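Local coordinates for protein 3-polyprenyl-4-hydroxybenzoate decarboxylase and related decarboxylases (Pelotomaculum thermopropionicum SI, PDB 6H6V) that interconverts 2-furoic acid and 2,5-furandicarboxylic acid by (de)carboxylation as the UbiD-class enzyme HmfF, binding a flavin mononucleotide cofactor with manganese and potassium ions, at residues F[146-151]-F[207-212]; F[134-139]-F[168-173]; F[196-201]-F[300-305]. All coordinates share one frame; numbering follows the deposited sequence.

Contact 1 (F[146-151]-F[207-212]); sequences RNVSIH and GVDELE. With MN (manganese (II) ion), chain B; K (potassium ion), chain C; FMN (flavin mononucleotide), chain D.
Asn147 and Glu210 meet at the manganese ion, to which Asn147 OD1 coordinates at 2.2 Å and Glu210 OE2 at 2.1 Å. The amide and carboxylate planes stand 83° apart at the ion, and each group gives it one oxygen; His169 and a water add two further ligands, and the same water donates a hydrogen bond to Val208 O. Glu210 OE2 is shared, lying 2.6 Å from the potassium ion, which is also bound by FMN O3P and, over longer distances, by other FMN oxygens and Val148 O. The other half of the Asn147 amide is used as well: with CG anti to the backbone N (chi1 -171°), ND2 comes within 2.8 Å of FMN O3P and donates a hydrogen bond to it.

Second-shell contacts fix the carboxylate. Val148 N gives its hydrogen to Glu210 OE1 over 2.8 Å, at an N-H...O angle of 154° and from above the carboxylate plane, leaving OE2 for the two metals. A bend at chi2 of Glu210 brings the acid there. The helix start that carries Glu210 is organised by Asp209, its N-cap, whose OD1 accepts from Leu211 N at 3.1 Å. Asp209 OD2 forms a salt bridge with Arg146 NE at 2.7 Å, whose hydrogen bond is weak because the N-H points well off the oxygen, while Arg146 NH1 pairs with Glu233. Beyond the metal ligands, Val148 CG2 packs on Leu211 CG at 3.7 Å.

The first turn of helix 210-217 thus lies against strand 146-157, which pairs antiparallel with strand 130-139. Helix 169-179 reaches the same strand through Phe173, which touches Asn147, and helix 194-200 packs on Ile150.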
loop_
_atom_site.group_PDB
_atom_site.type_symbol
_atom_site.label_atom_id
_atom_site.label_comp_id
_atom_site.label_asym_id
_atom_site.label_seq_id
_atom_site.Cartn_x
_atom_site.Cartn_y
_atom_site.Cartn_z
ATOM N N ARG F 146 38.252 -28.062 15.752
ATOM C CA ARG F 146 38.760 -26.809 15.190
ATOM C C ARG F 146 37.879 -26.144 14.141
ATOM O O ARG F 146 37.048 -26.779 13.500
ATOM C CB ARG F 146 40.209 -26.951 14.697
ATOM C CG ARG F 146 40.381 -27.635 13.377
ATOM C CD ARG F 146 41.838 -27.799 13.002
ATOM N NE ARG F 146 41.889 -28.905 12.045
ATOM C CZ ARG F 146 42.668 -29.983 12.096
ATOM N NH1 ARG F 146 43.595 -30.145 13.038
ATOM N NH2 ARG F 146 42.536 -30.910 11.149
ATOM N N ASN F 147 38.103 -24.839 14.007
ATOM C CA ASN F 147 37.340 -23.953 13.139
ATOM C C ASN F 147 38.328 -23.135 12.319
ATOM O O ASN F 147 39.464 -22.901 12.746
ATOM C CB ASN F 147 36.467 -23.017 13.983
ATOM C CG ASN F 147 35.479 -22.215 13.155
ATOM O OD1 ASN F 147 34.397 -22.691 12.806
ATOM N ND2 ASN F 147 35.837 -20.969 12.865
ATOM N N VAL F 148 37.886 -22.722 11.136
ATOM C CA VAL F 148 38.640 -21.831 10.272
ATOM C C VAL F 148 37.714 -20.694 9.846
ATOM O O VAL F 148 36.546 -20.929 9.489
ATOM C CB VAL F 148 39.165 -22.550 9.012
ATOM C CG1 VAL F 148 40.147 -21.668 8.249
ATOM C CG2 VAL F 148 39.843 -23.856 9.385
ATOM N N SER F 149 38.237 -19.471 9.895
ATOM C CA SER F 149 37.544 -18.290 9.387
ATOM C C SER F 149 38.590 -17.267 9.004
ATOM O O SER F 149 39.739 -17.395 9.398
ATOM C CB SER F 149 36.617 -17.705 10.460
ATOM O OG SER F 149 37.215 -17.646 11.745
ATOM N N ILE F 150 38.196 -16.257 8.238
ATOM C CA ILE F 150 39.109 -15.195 7.840
ATOM C C ILE F 150 38.723 -13.916 8.572
ATOM O O ILE F 150 37.546 -13.587 8.643
ATOM C CB ILE F 150 39.050 -14.946 6.319
ATOM C CG1 ILE F 150 39.464 -16.209 5.557
ATOM C CG2 ILE F 150 39.963 -13.781 5.941
ATOM C CD1 ILE F 150 39.342 -16.104 4.054
ATOM N N HIS F 151 39.709 -13.204 9.110
ATOM C CA HIS F 151 39.463 -11.979 9.869
ATOM C C HIS F 151 40.491 -10.941 9.542
ATOM O O HIS F 151 41.669 -11.268 9.421
ATOM C CB HIS F 151 39.523 -12.247 11.366
ATOM C CG HIS F 151 38.578 -13.303 11.818
ATOM N ND1 HIS F 151 37.379 -13.003 12.410
ATOM C CD2 HIS F 151 38.630 -14.650 11.726
ATOM C CE1 HIS F 151 36.727 -14.125 12.670
ATOM N NE2 HIS F 151 37.469 -15.142 12.268
ATOM N N GLY F 207 29.950 -28.109 14.858
ATOM C CA GLY F 207 30.963 -29.146 14.986
ATOM C C GLY F 207 32.067 -29.253 13.938
ATOM O O GLY F 207 33.102 -29.858 14.222
ATOM N N VAL F 208 31.893 -28.677 12.745
ATOM C CA VAL F 208 32.663 -29.170 11.573
ATOM C C VAL F 208 33.908 -28.327 11.230
ATOM O O VAL F 208 33.897 -27.090 11.217
ATOM C CB VAL F 208 31.792 -29.508 10.313
ATOM C CG1 VAL F 208 30.302 -29.463 10.612
ATOM C CG2 VAL F 208 32.095 -28.627 9.106
ATOM N N ASP F 209 34.958 -29.068 10.909
ATOM C CA ASP F 209 36.272 -28.554 10.619
ATOM C C ASP F 209 36.365 -28.158 9.131
ATOM O O ASP F 209 36.304 -29.009 8.235
ATOM C CB ASP F 209 37.276 -29.662 10.971
ATOM C CG ASP F 209 38.726 -29.229 10.874
ATOM O OD1 ASP F 209 39.031 -28.106 10.403
ATOM O OD2 ASP F 209 39.578 -30.056 11.285
ATOM N N GLU F 210 36.548 -26.870 8.874
ATOM C CA GLU F 210 36.630 -26.385 7.497
ATOM C C GLU F 210 37.889 -26.818 6.749
ATOM O O GLU F 210 37.888 -26.834 5.516
ATOM C CB GLU F 210 36.497 -24.865 7.452
ATOM C CG GLU F 210 35.101 -24.389 7.830
ATOM C CD GLU F 210 34.943 -23.971 9.282
ATOM O OE1 GLU F 210 35.782 -24.350 10.119
ATOM O OE2 GLU F 210 33.975 -23.233 9.591
ATOM N N LEU F 211 38.951 -27.179 7.469
ATOM C CA LEU F 211 40.112 -27.785 6.815
ATOM C C LEU F 211 39.717 -29.115 6.198
ATOM O O LEU F 211 40.214 -29.469 5.131
ATOM C CB LEU F 211 41.284 -27.971 7.781
ATOM C CG LEU F 211 41.916 -26.671 8.278
ATOM C CD1 LEU F 211 43.018 -26.948 9.282
ATOM C CD2 LEU F 211 42.481 -25.850 7.135
ATOM N N GLU F 212 38.810 -29.830 6.855
ATOM C CA GLU F 212 38.299 -31.084 6.314
ATOM C C GLU F 212 37.362 -30.837 5.111
ATOM O O GLU F 212 37.299 -31.663 4.183
ATOM C CB GLU F 212 37.658 -31.961 7.418
ATOM C CG GLU F 212 38.682 -32.364 8.496
ATOM C CD GLU F 212 38.158 -33.342 9.553
ATOM O OE1 GLU F 212 36.953 -33.315 9.876
ATOM O OE2 GLU F 212 38.956 -34.147 10.077
HETATM MN MN MN B . 32.797 -22.798 11.302
HETATM K K K C . 33.482 -20.856 8.566
HETATM N N1 FMN D . 34.661 -11.940 9.524
HETATM C C2 FMN D . 34.912 -11.175 10.612
HETATM O O2 FMN D . 34.282 -11.431 11.667
HETATM N N3 FMN D . 35.815 -10.165 10.596
HETATM C C4 FMN D . 36.532 -9.854 9.507
HETATM O O4 FMN D . 37.393 -8.934 9.485
HETATM C C4A FMN D . 36.287 -10.661 8.310
HETATM N N5 FMN D . 36.965 -10.412 7.210
HETATM C C5A FMN D . 36.767 -11.143 6.119
HETATM C C6 FMN D . 37.531 -10.809 5.026
HETATM C C7 FMN D . 37.388 -11.518 3.860
HETATM C C7M FMN D . 38.303 -11.041 2.777
HETATM C C8 FMN D . 36.396 -12.660 3.766
HETATM C C8M FMN D . 36.151 -13.482 2.522
HETATM C C9 FMN D . 35.636 -12.983 4.884
HETATM C C9A FMN D . 35.779 -12.261 6.074
HETATM N N10 FMN D . 35.056 -12.535 7.252
HETATM C C10 FMN D . 35.293 -11.729 8.366
HETATM C "C1'" FMN D . 34.005 -13.557 7.329
HETATM C "C2'" FMN D . 34.325 -14.876 7.984
HETATM O "O2'" FMN D . 35.654 -15.359 7.744
HETATM C "C3'" FMN D . 33.352 -15.824 7.344
HETATM O "O3'" FMN D . 32.037 -15.301 7.377
HETATM C "C4'" FMN D . 33.407 -17.159 8.010
HETATM O "O4'" FMN D . 32.522 -17.980 7.207
HETATM C "C5'" FMN D . 33.074 -17.124 9.522
HETATM O "O5'" FMN D . 32.445 -18.370 9.891
HETATM P P FMN D . 32.740 -19.369 11.130
HETATM O O1P FMN D . 32.743 -18.412 12.297
HETATM O O2P FMN D . 31.636 -20.406 11.000
HETATM O O3P FMN D . 34.085 -19.988 10.868
HETATM O O HOH W 1 31.976 -25.014 11.251
#

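Contact 2 (F[134-139]-F[168-173]); sequences AILIAR and RHLWHF. With MN (manganese (II) ion), chain B; FMN (flavin mononucleotide), chain D.
Leu136 of the strand and Leu170 of the helix meet by their methyl ends, CD2 of Leu136 lying 3.6 Å from CD2 of Leu170, with the two side chains crossing at about a right angle. The first torsion of Leu170 (chi1 -174°) swings CG to the side opposite its own amide nitrogen and carries the isobutyl group toward the strand: both methyls meet Leu136, and CD1 reaches on to Ala138 CB at 3.9 Å. The Ala138 methyl also touches Phe173, at CD2. Phe173 arrives edge first, its CE2 lying 3.5 Å from Ala138 O with that oxygen in the plane of the ring. Next along the strand, Arg139 O approaches Phe173 CD2 at 3.6 Å, tilted from that plane. Carbonyl oxygens at ring C-H groups, together with aliphatic packing, account for this contact.

The strand and helix segments make an angle of 41°, with their axes 9.2 Å apart, and Leu170 and Phe173, three residues apart and nearly one helical turn, point to the strand together. His169, on a different side of the helix, binds manganese through ND1 and gives its backbone hydrogen to FMN O1P, with N and O1P 2.9 Å apart. The phosphate therefore sits at the N-terminal end of the helix, where the helix dipole would probably help hold its charge.

Arg168 is the N-cap residue, and its NH2 reaches toward the ribityl O3'. Helix 169-179 lies over the sheet in which strand 130-139 runs antiparallel between strands 146-157 and 184-190; Leu170 also touches His151 and Leu184 of those flanking strands.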
loop_
_atom_site.group_PDB
_atom_site.type_symbol
_atom_site.label_atom_id
_atom_site.label_comp_id
_atom_site.label_asym_id
_atom_site.label_seq_id
_atom_site.Cartn_x
_atom_site.Cartn_y
_atom_site.Cartn_z
ATOM N N ALA F 134 44.586 -13.892 5.644
ATOM C CA ALA F 134 45.012 -14.931 6.572
ATOM C C ALA F 134 43.823 -15.753 7.039
ATOM O O ALA F 134 42.907 -15.201 7.653
ATOM C CB ALA F 134 45.700 -14.310 7.777
ATOM N N ILE F 135 43.831 -17.059 6.758
ATOM C CA ILE F 135 42.898 -17.964 7.426
ATOM C C ILE F 135 43.331 -18.093 8.887
ATOM O O ILE F 135 44.514 -18.161 9.179
ATOM C CB ILE F 135 42.760 -19.342 6.753
ATOM C CG1 ILE F 135 44.042 -20.165 6.783
ATOM C CG2 ILE F 135 42.312 -19.172 5.321
ATOM C CD1 ILE F 135 43.820 -21.617 6.396
ATOM N N LEU F 136 42.362 -18.079 9.791
ATOM C CA LEU F 136 42.619 -18.172 11.216
ATOM C C LEU F 136 42.066 -19.502 11.699
ATOM O O LEU F 136 40.864 -19.762 11.572
ATOM C CB LEU F 136 41.953 -17.014 11.946
ATOM C CG LEU F 136 42.182 -16.899 13.460
ATOM C CD1 LEU F 136 42.005 -15.457 13.923
ATOM C CD2 LEU F 136 41.266 -17.812 14.262
ATOM N N ILE F 137 42.948 -20.325 12.268
ATOM C CA ILE F 137 42.596 -21.647 12.786
ATOM C C ILE F 137 42.618 -21.626 14.314
ATOM O O ILE F 137 43.518 -21.034 14.919
ATOM C CB ILE F 137 43.569 -22.708 12.258
ATOM C CG1 ILE F 137 43.580 -22.679 10.719
ATOM C CG2 ILE F 137 43.171 -24.094 12.739
ATOM C CD1 ILE F 137 44.904 -23.102 10.105
ATOM N N ALA F 138 41.626 -22.263 14.924
ATOM C CA ALA F 138 41.519 -22.323 16.385
ATOM C C ALA F 138 40.710 -23.537 16.802
ATOM O O ALA F 138 39.868 -23.992 16.043
ATOM C CB ALA F 138 40.851 -21.068 16.913
ATOM N N ARG F 139 40.975 -24.051 18.007
ATOM C CA ARG F 139 40.220 -25.165 18.588
ATOM C C ARG F 139 39.313 -24.640 19.683
ATOM O O ARG F 139 39.644 -23.665 20.356
ATOM C CB ARG F 139 41.148 -26.212 19.212
ATOM C CG ARG F 139 42.383 -26.613 18.409
ATOM C CD ARG F 139 43.150 -27.750 19.082
ATOM N NE ARG F 139 42.598 -29.064 18.755
ATOM C CZ ARG F 139 42.800 -29.713 17.604
ATOM N NH1 ARG F 139 43.538 -29.191 16.616
ATOM N NH2 ARG F 139 42.233 -30.910 17.429
ATOM N N ARG F 168 30.237 -15.319 15.317
ATOM C CA ARG F 168 29.985 -16.666 14.793
ATOM C C ARG F 168 30.901 -17.624 15.574
ATOM O O ARG F 168 30.939 -17.516 16.782
ATOM C CB ARG F 168 30.136 -16.766 13.259
ATOM C CG ARG F 168 28.982 -16.222 12.429
ATOM C CD ARG F 168 29.122 -14.706 12.160
ATOM N NE ARG F 168 30.036 -14.357 11.055
ATOM C CZ ARG F 168 29.711 -13.776 9.895
ATOM N NH1 ARG F 168 28.472 -13.410 9.595
ATOM N NH2 ARG F 168 30.666 -13.549 9.007
ATOM N N HIS F 169 31.633 -18.534 14.926
ATOM C CA HIS F 169 32.277 -19.631 15.642
ATOM C C HIS F 169 33.533 -19.210 16.407
ATOM O O HIS F 169 33.764 -19.688 17.511
ATOM C CB HIS F 169 32.602 -20.787 14.692
ATOM C CG HIS F 169 31.390 -21.458 14.125
ATOM N ND1 HIS F 169 31.440 -22.256 13.002
ATOM C CD2 HIS F 169 30.096 -21.460 14.531
ATOM C CE1 HIS F 169 30.231 -22.725 12.743
ATOM N NE2 HIS F 169 29.397 -22.258 13.654
ATOM N N LEU F 170 34.352 -18.338 15.839
ATOM C CA LEU F 170 35.533 -17.900 16.565
ATOM C C LEU F 170 35.126 -17.159 17.832
ATOM O O LEU F 170 35.773 -17.311 18.855
ATOM C CB LEU F 170 36.459 -17.023 15.724
ATOM C CG LEU F 170 37.794 -16.657 16.393
ATOM C CD1 LEU F 170 38.594 -17.887 16.803
ATOM C CD2 LEU F 170 38.619 -15.774 15.468
ATOM N N TRP F 171 34.056 -16.373 17.758
ATOM C CA TRP F 171 33.552 -15.647 18.928
ATOM C C TRP F 171 33.101 -16.589 20.045
ATOM O O TRP F 171 33.374 -16.344 21.214
ATOM C CB TRP F 171 32.398 -14.744 18.513
ATOM C CG TRP F 171 31.892 -13.809 19.571
ATOM C CD1 TRP F 171 30.666 -13.845 20.167
ATOM C CD2 TRP F 171 32.582 -12.674 20.128
ATOM N NE1 TRP F 171 30.549 -12.814 21.061
ATOM C CE2 TRP F 171 31.707 -12.078 21.060
ATOM C CE3 TRP F 171 33.848 -12.105 19.928
ATOM C CZ2 TRP F 171 32.058 -10.925 21.798
ATOM C CZ3 TRP F 171 34.197 -10.957 20.660
ATOM C CH2 TRP F 171 33.296 -10.380 21.581
ATOM N N HIS F 172 32.421 -17.663 19.667
ATOM C CA HIS F 172 31.975 -18.691 20.608
ATOM C C HIS F 172 33.162 -19.292 21.377
ATOM O O HIS F 172 33.108 -19.468 22.595
ATOM C CB HIS F 172 31.227 -19.791 19.845
ATOM C CG HIS F 172 30.487 -20.743 20.719
ATOM N ND1 HIS F 172 30.798 -22.088 20.791
ATOM C CD2 HIS F 172 29.440 -20.551 21.552
ATOM C CE1 HIS F 172 29.974 -22.681 21.638
ATOM N NE2 HIS F 172 29.137 -21.772 22.108
ATOM N N PHE F 173 34.223 -19.619 20.644
ATOM C CA PHE F 173 35.450 -20.160 21.222
ATOM C C PHE F 173 36.073 -19.129 22.147
ATOM O O PHE F 173 36.413 -19.422 23.280
ATOM C CB PHE F 173 36.482 -20.483 20.128
ATOM C CG PHE F 173 36.134 -21.653 19.236
ATOM C CD1 PHE F 173 34.886 -22.295 19.273
ATOM C CD2 PHE F 173 37.077 -22.100 18.313
ATOM C CE1 PHE F 173 34.616 -23.362 18.433
ATOM C CE2 PHE F 173 36.800 -23.167 17.470
ATOM C CZ PHE F 173 35.567 -23.799 17.534
HETATM MN MN MN B . 32.797 -22.798 11.302
HETATM N N1 FMN D . 34.661 -11.940 9.524
HETATM C C2 FMN D . 34.912 -11.175 10.612
HETATM O O2 FMN D . 34.282 -11.431 11.667
HETATM N N3 FMN D . 35.815 -10.165 10.596
HETATM C C4 FMN D . 36.532 -9.854 9.507
HETATM O O4 FMN D . 37.393 -8.934 9.485
HETATM C C4A FMN D . 36.287 -10.661 8.310
HETATM N N5 FMN D . 36.965 -10.412 7.210
HETATM C C5A FMN D . 36.767 -11.143 6.119
HETATM C C6 FMN D . 37.531 -10.809 5.026
HETATM C C7 FMN D . 37.388 -11.518 3.860
HETATM C C7M FMN D . 38.303 -11.041 2.777
HETATM C C8 FMN D . 36.396 -12.660 3.766
HETATM C C8M FMN D . 36.151 -13.482 2.522
HETATM C C9 FMN D . 35.636 -12.983 4.884
HETATM C C9A FMN D . 35.779 -12.261 6.074
HETATM N N10 FMN D . 35.056 -12.535 7.252
HETATM C C10 FMN D . 35.293 -11.729 8.366
HETATM C "C1'" FMN D . 34.005 -13.557 7.329
HETATM C "C2'" FMN D . 34.325 -14.876 7.984
HETATM O "O2'" FMN D . 35.654 -15.359 7.744
HETATM C "C3'" FMN D . 33.352 -15.824 7.344
HETATM O "O3'" FMN D . 32.037 -15.301 7.377
HETATM C "C4'" FMN D . 33.407 -17.159 8.010
HETATM O "O4'" FMN D . 32.522 -17.980 7.207
HETATM C "C5'" FMN D . 33.074 -17.124 9.522
HETATM O "O5'" FMN D . 32.445 -18.370 9.891
HETATM P P FMN D . 32.740 -19.369 11.130
HETATM O O1P FMN D . 32.743 -18.412 12.297
HETATM O O2P FMN D . 31.636 -20.406 11.000
HETATM O O3P FMN D . 34.085 -19.988 10.868
HETATM O O HOH W 1 31.976 -25.014 11.251
#

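Contact 3 (F[196-201]-F[300-305]); sequences VLLASQ and GGIARE. With K (potassium ion), chain C; FMN (flavin mononucleotide), chain D.
The two backbones come nearest between Gln201 and Gly300, whose CA atoms are 6.0 Å apart, so the 196-201 segment approaches helix 294-315 most closely at its last residue. There the exchange is small and close: Ala303 CB points at the other segment, lying 3.4 Å from Gln201 O and 3.9 Å from Gln201 CB. Further out, Gln201 NE2 passes over Gly300 CA at 4.1 Å, a position reached through the bend of the glutamine chain at chi2 (-55°). Leu198 makes the second point of touch. Its tip, CD1, extends to Ile302 CG2 at 4.2 Å and also comes near the backbone N of Ala303, one residue further along the helix; Met71 and the helix 78-87 residues Leu79 and Leu82 enlarge this apolar cluster.

The contact joins two parts of the UbiD fold: helix 194-200 belongs to the flavin-binding, Rift-related domain, whereas helix 294-315 leads into the C-terminal domain. Their junction borders the cofactor. The Gln201 amide lies along the FMN, hydrogen-bonded through OE1 to O2' at a separation of 3.2 Å, with NE2 beside C3' and C9 and the amide carbon near the C8M methyl. On its protein side the same residue touches Ile150 of strand 146-157, as do Leu197 and Ser200. One residue before the glutamine, Ser200 O coordinates potassium at 2.8 Å, and Val148 O, Glu210 OE2 and Ala202 O are further protein ligands of that ion.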
loop_
_atom_site.group_PDB
_atom_site.type_symbol
_atom_site.label_atom_id
_atom_site.label_comp_id
_atom_site.label_asym_id
_atom_site.label_seq_id
_atom_site.Cartn_x
_atom_site.Cartn_y
_atom_site.Cartn_z
ATOM N N VAL F 196 41.076 -23.688 -0.162
ATOM C CA VAL F 196 41.197 -23.575 1.300
ATOM C C VAL F 196 40.523 -22.294 1.799
ATOM O O VAL F 196 39.793 -22.322 2.790
ATOM C CB VAL F 196 42.674 -23.603 1.789
ATOM C CG1 VAL F 196 42.745 -23.514 3.306
ATOM C CG2 VAL F 196 43.366 -24.884 1.335
ATOM N N LEU F 197 40.786 -21.180 1.128
ATOM C CA LEU F 197 40.145 -19.901 1.457
ATOM C C LEU F 197 38.628 -20.024 1.336
ATOM O O LEU F 197 37.887 -19.600 2.230
ATOM C CB LEU F 197 40.627 -18.778 0.536
ATOM C CG LEU F 197 42.080 -18.346 0.733
ATOM C CD1 LEU F 197 42.564 -17.543 -0.477
ATOM C CD2 LEU F 197 42.259 -17.560 2.021
ATOM N N LEU F 198 38.183 -20.630 0.240
ATOM C CA LEU F 198 36.769 -20.817 -0.014
ATOM C C LEU F 198 36.109 -21.660 1.069
ATOM O O LEU F 198 34.994 -21.382 1.483
ATOM C CB LEU F 198 36.554 -21.456 -1.382
ATOM C CG LEU F 198 35.098 -21.735 -1.744
ATOM C CD1 LEU F 198 34.247 -20.461 -1.679
ATOM C CD2 LEU F 198 35.060 -22.330 -3.125
ATOM N N ALA F 199 36.809 -22.679 1.536
ATOM C CA ALA F 199 36.303 -23.525 2.611
ATOM C C ALA F 199 36.198 -22.798 3.941
ATOM O O ALA F 199 35.306 -23.108 4.728
ATOM C CB ALA F 199 37.178 -24.755 2.763
ATOM N N SER F 200 37.082 -21.835 4.197
ATOM C CA SER F 200 36.998 -21.035 5.420
ATOM C C SER F 200 35.690 -20.270 5.501
ATOM O O SER F 200 35.233 -19.957 6.603
ATOM C CB SER F 200 38.156 -20.045 5.533
ATOM O OG SER F 200 38.051 -19.035 4.555
ATOM N N GLN F 201 35.101 -19.974 4.344
ATOM C CA GLN F 201 33.801 -19.306 4.250
ATOM C C GLN F 201 32.602 -20.226 4.276
ATOM O O GLN F 201 31.489 -19.750 4.257
ATOM C CB GLN F 201 33.735 -18.508 2.944
ATOM C CG GLN F 201 34.815 -17.485 2.799
ATOM C CD GLN F 201 34.824 -16.564 3.983
ATOM O OE1 GLN F 201 35.743 -16.614 4.824
ATOM N NE2 GLN F 201 33.770 -15.735 4.087
ATOM N N GLY F 300 33.131 -14.973 -0.241
ATOM C CA GLY F 300 31.877 -15.010 0.488
ATOM C C GLY F 300 30.684 -15.291 -0.410
ATOM O O GLY F 300 29.762 -15.987 -0.007
ATOM N N GLY F 301 30.695 -14.744 -1.619
ATOM C CA GLY F 301 29.573 -14.848 -2.538
ATOM C C GLY F 301 29.223 -16.280 -2.894
ATOM O O GLY F 301 28.067 -16.693 -2.806
ATOM N N ILE F 302 30.235 -17.044 -3.280
ATOM C CA ILE F 302 30.030 -18.407 -3.728
ATOM C C ILE F 302 29.544 -19.286 -2.585
ATOM O O ILE F 302 28.623 -20.078 -2.764
ATOM C CB ILE F 302 31.289 -18.946 -4.423
ATOM C CG1 ILE F 302 31.453 -18.193 -5.757
ATOM C CG2 ILE F 302 31.210 -20.459 -4.649
ATOM C CD1 ILE F 302 32.830 -18.315 -6.354
ATOM N N ALA F 303 30.127 -19.126 -1.409
ATOM C CA ALA F 303 29.651 -19.851 -0.228
ATOM C C ALA F 303 28.189 -19.533 0.076
ATOM O O ALA F 303 27.405 -20.438 0.308
ATOM C CB ALA F 303 30.518 -19.544 0.987
ATOM N N ARG F 304 27.825 -18.252 0.056
ATOM C CA ARG F 304 26.421 -17.854 0.253
ATOM C C ARG F 304 25.503 -18.395 -0.836
ATOM O O ARG F 304 24.384 -18.787 -0.544
ATOM C CB ARG F 304 26.282 -16.341 0.274
ATOM C CG ARG F 304 26.898 -15.684 1.469
ATOM C CD ARG F 304 26.853 -14.172 1.335
ATOM N NE ARG F 304 27.201 -13.626 2.637
ATOM C CZ ARG F 304 28.443 -13.416 3.076
ATOM N NH1 ARG F 304 29.513 -13.635 2.301
ATOM N NH2 ARG F 304 28.623 -12.950 4.310
ATOM N N GLU F 305 25.980 -18.384 -2.081
ATOM C CA GLU F 305 25.226 -18.898 -3.229
ATOM C C GLU F 305 24.889 -20.368 -3.096
ATOM O O GLU F 305 23.794 -20.799 -3.446
ATOM C CB GLU F 305 25.959 -18.646 -4.546
ATOM C CG GLU F 305 25.728 -17.236 -5.108
ATOM C CD GLU F 305 26.548 -16.913 -6.368
ATOM O OE1 GLU F 305 27.145 -17.849 -6.980
ATOM O OE2 GLU F 305 26.574 -15.707 -6.754
HETATM K K K C . 33.482 -20.856 8.566
HETATM N N1 FMN D . 34.661 -11.940 9.524
HETATM C C2 FMN D . 34.912 -11.175 10.612
HETATM O O2 FMN D . 34.282 -11.431 11.667
HETATM N N3 FMN D . 35.815 -10.165 10.596
HETATM C C4 FMN D . 36.532 -9.854 9.507
HETATM O O4 FMN D . 37.393 -8.934 9.485
HETATM C C4A FMN D . 36.287 -10.661 8.310
HETATM N N5 FMN D . 36.965 -10.412 7.210
HETATM C C5A FMN D . 36.767 -11.143 6.119
HETATM C C6 FMN D . 37.531 -10.809 5.026
HETATM C C7 FMN D . 37.388 -11.518 3.860
HETATM C C7M FMN D . 38.303 -11.041 2.777
HETATM C C8 FMN D . 36.396 -12.660 3.766
HETATM C C8M FMN D . 36.151 -13.482 2.522
HETATM C C9 FMN D . 35.636 -12.983 4.884
HETATM C C9A FMN D . 35.779 -12.261 6.074
HETATM N N10 FMN D . 35.056 -12.535 7.252
HETATM C C10 FMN D . 35.293 -11.729 8.366
HETATM C "C1'" FMN D . 34.005 -13.557 7.329
HETATM C "C2'" FMN D . 34.325 -14.876 7.984
HETATM O "O2'" FMN D . 35.654 -15.359 7.744
HETATM C "C3'" FMN D . 33.352 -15.824 7.344
HETATM O "O3'" FMN D . 32.037 -15.301 7.377
HETATM C "C4'" FMN D . 33.407 -17.159 8.010
HETATM O "O4'" FMN D . 32.522 -17.980 7.207
HETATM C "C5'" FMN D . 33.074 -17.124 9.522
HETATM O "O5'" FMN D . 32.445 -18.370 9.891
HETATM P P FMN D . 32.740 -19.369 11.130
HETATM O O1P FMN D . 32.743 -18.412 12.297
HETATM O O2P FMN D . 31.636 -20.406 11.000
HETATM O O3P FMN D . 34.085 -19.988 10.868
#

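How the contacts relate
All three contacts border the FMN, and the metals divide among them. Contact 1 supplies two of the protein ligands of manganese, and contact 2 supplies the third; potassium is bound by both contact 1 and contact 3, with Ala202 between their segments also binding. Contacts 1 and 2, with centres about 7 Å apart, are joined through adjacent strands by probable hydrogen bonds from Asn147 N to Ala138 O (2.8 Å) and from Leu136 N to Ser149 O (2.7 Å). Contact 3 lies about 12 Å from contact 1 and about 15 Å from contact 2, centre to centre. Ile150 CD1 packs 3.7 Å from Gln201 OE1, and Ile135 CG2 lies 3.7 Å from Leu197 CD2.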